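Local coordinates for protein Gp26 (Listeria phage P40, PDB 4JZ5) that is a phage endolysin of glycosyl hydrolase family 25 that probably cleaves the glycan strands of Listeria cell-wall peptidoglycan as a muramidase, at residues Asp190-Thr195 with Met209-Ser214. Numbering follows the deposited sequence.
Sequences DLWQYT and MNTCSS
Y194 has its CG between the backbone N and the carbonyl carbon, chi1 61°, and this turns the ring across the backbone of M209 and N210. M209 carries its own CG anti to the carbonyl carbon, chi1 -66°, and a bend at chi3 brings the terminal methyl, CE, to the tyrosine hydroxyl. The two side chains meet with CZ of Y194 3.5 Å from CB of M209 and OH of Y194 3.3 Å from CE of M209. The carbonyl O of M209 sits over one ring face, offset toward the rim. M209 O also accepts the hydrogen bond from Y194 N, at 2.9 Å. Strands 191-195 and 206-211 run antiparallel here. W192 and T211 form a hydrogen-bonded pair, with W192 N to T211 O at 2.9 Å. T195 pairs with M209 through M209 N to T195 O at 3.1 Å. Between Q193 and T195 the register slips by one residue, a beta bulge, with Y194 and T195 facing M209 across the strands. These strands help close the modified beta/alpha barrel of family 25, where 206-211 joins strand 25-28 to strand 191-195, and strand 169-172 flanks 191-195. Q193 and N210 lie side by side on the opposite face from W192 and T211, their amide planes 44° apart. OD1 of N210 packs 3.0 Å from CB of Q193 but takes its hydrogen bond from W170. The amide of Q193 is gripped by Y150, Y174 and D27, which fixes its rotation. On the other face, CG2 of T211 rests obliquely against the W192 ring, 3.6 Å from CE3. Beyond the pairing, a water bridges D190 O and S213 N, and S213 caps helix 214-220.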
# COMPACT_ATOMS: atom_id res chain seq x y z
N ASP A 190 11.89 2.18 3.09
CA ASP A 190 12.06 0.95 2.33
C ASP A 190 11.46 1.10 0.92
O ASP A 190 12.10 0.76 -0.08
CB ASP A 190 11.43 -0.23 3.06
CG ASP A 190 12.08 -0.52 4.39
OD1 ASP A 190 13.31 -0.41 4.48
OD2 ASP A 190 11.33 -0.82 5.35
N LEU A 191 10.23 1.60 0.87
CA LEU A 191 9.56 1.90 -0.39
C LEU A 191 9.22 3.39 -0.39
O LEU A 191 8.66 3.88 0.58
CB LEU A 191 8.29 1.06 -0.49
CG LEU A 191 7.47 1.14 -1.78
CD1 LEU A 191 8.26 0.65 -2.99
CD2 LEU A 191 6.18 0.33 -1.63
N TRP A 192 9.59 4.11 -1.45
CA TRP A 192 9.40 5.56 -1.56
C TRP A 192 8.36 5.85 -2.62
O TRP A 192 8.54 5.51 -3.78
CB TRP A 192 10.73 6.20 -1.93
CG TRP A 192 10.72 7.64 -2.36
CD1 TRP A 192 9.86 8.64 -2.02
CD2 TRP A 192 11.69 8.23 -3.23
NE1 TRP A 192 10.23 9.82 -2.65
CE2 TRP A 192 11.35 9.59 -3.39
CE3 TRP A 192 12.80 7.72 -3.90
CZ2 TRP A 192 12.10 10.45 -4.20
CZ3 TRP A 192 13.53 8.57 -4.70
CH2 TRP A 192 13.18 9.92 -4.84
N GLN A 193 7.25 6.43 -2.19
CA GLN A 193 6.23 6.93 -3.12
C GLN A 193 6.64 8.33 -3.55
O GLN A 193 6.56 9.27 -2.76
CB GLN A 193 4.86 6.92 -2.49
CG GLN A 193 3.74 7.06 -3.49
CD GLN A 193 2.43 7.17 -2.77
OE1 GLN A 193 2.18 8.15 -2.07
NE2 GLN A 193 1.60 6.14 -2.86
N TYR A 194 7.12 8.45 -4.78
CA TYR A 194 7.80 9.66 -5.20
C TYR A 194 6.96 10.61 -6.03
O TYR A 194 7.35 11.76 -6.26
CB TYR A 194 9.11 9.32 -5.93
CG TYR A 194 8.99 8.50 -7.19
CD1 TYR A 194 8.64 9.10 -8.39
CD2 TYR A 194 9.27 7.14 -7.20
CE1 TYR A 194 8.55 8.37 -9.54
CE2 TYR A 194 9.20 6.41 -8.36
CZ TYR A 194 8.86 7.02 -9.53
OH TYR A 194 8.80 6.26 -10.68
N THR A 195 5.79 10.17 -6.49
CA THR A 195 4.87 11.03 -7.20
C THR A 195 3.47 10.46 -7.14
O THR A 195 3.30 9.24 -7.00
CB THR A 195 5.30 11.21 -8.69
OG1 THR A 195 4.51 12.21 -9.33
CG2 THR A 195 5.19 9.92 -9.47
N MET A 209 3.58 6.37 -8.19
CA MET A 209 4.77 5.60 -8.52
C MET A 209 5.71 5.56 -7.35
O MET A 209 5.83 6.52 -6.58
CB MET A 209 5.46 6.17 -9.74
CG MET A 209 4.59 6.04 -10.97
SD MET A 209 5.38 6.64 -12.47
CE MET A 209 6.52 5.35 -12.91
N ASN A 210 6.38 4.42 -7.22
CA ASN A 210 7.22 4.11 -6.08
C ASN A 210 8.50 3.45 -6.56
O ASN A 210 8.53 2.81 -7.61
CB ASN A 210 6.53 3.13 -5.10
CG ASN A 210 5.14 3.55 -4.68
OD1 ASN A 210 4.96 4.16 -3.64
ND2 ASN A 210 4.15 3.20 -5.48
N THR A 211 9.55 3.58 -5.75
CA THR A 211 10.79 2.86 -6.03
C THR A 211 11.39 2.33 -4.73
O THR A 211 11.02 2.76 -3.64
CB THR A 211 11.80 3.73 -6.82
OG1 THR A 211 12.85 2.89 -7.32
CG2 THR A 211 12.40 4.83 -5.98
N CYS A 212 12.31 1.39 -4.88
CA CYS A 212 12.94 0.71 -3.76
C CYS A 212 14.13 -0.06 -4.30
O CYS A 212 14.32 -0.18 -5.51
CB CYS A 212 11.96 -0.24 -3.07
SG CYS A 212 11.27 -1.54 -4.14
N SER A 213 14.94 -0.59 -3.39
CA SER A 213 16.05 -1.46 -3.75
C SER A 213 15.55 -2.79 -4.27
O SER A 213 14.41 -3.19 -4.02
CB SER A 213 16.94 -1.71 -2.55
OG SER A 213 16.25 -2.52 -1.62
N SER A 214 16.41 -3.51 -4.95
CA SER A 214 16.07 -4.86 -5.35
C SER A 214 15.76 -5.77 -4.15
O SER A 214 14.86 -6.61 -4.23
CB SER A 214 17.16 -5.43 -6.25
OG SER A 214 17.14 -4.70 -7.47
O HOH W 1 14.70 0.52 -0.73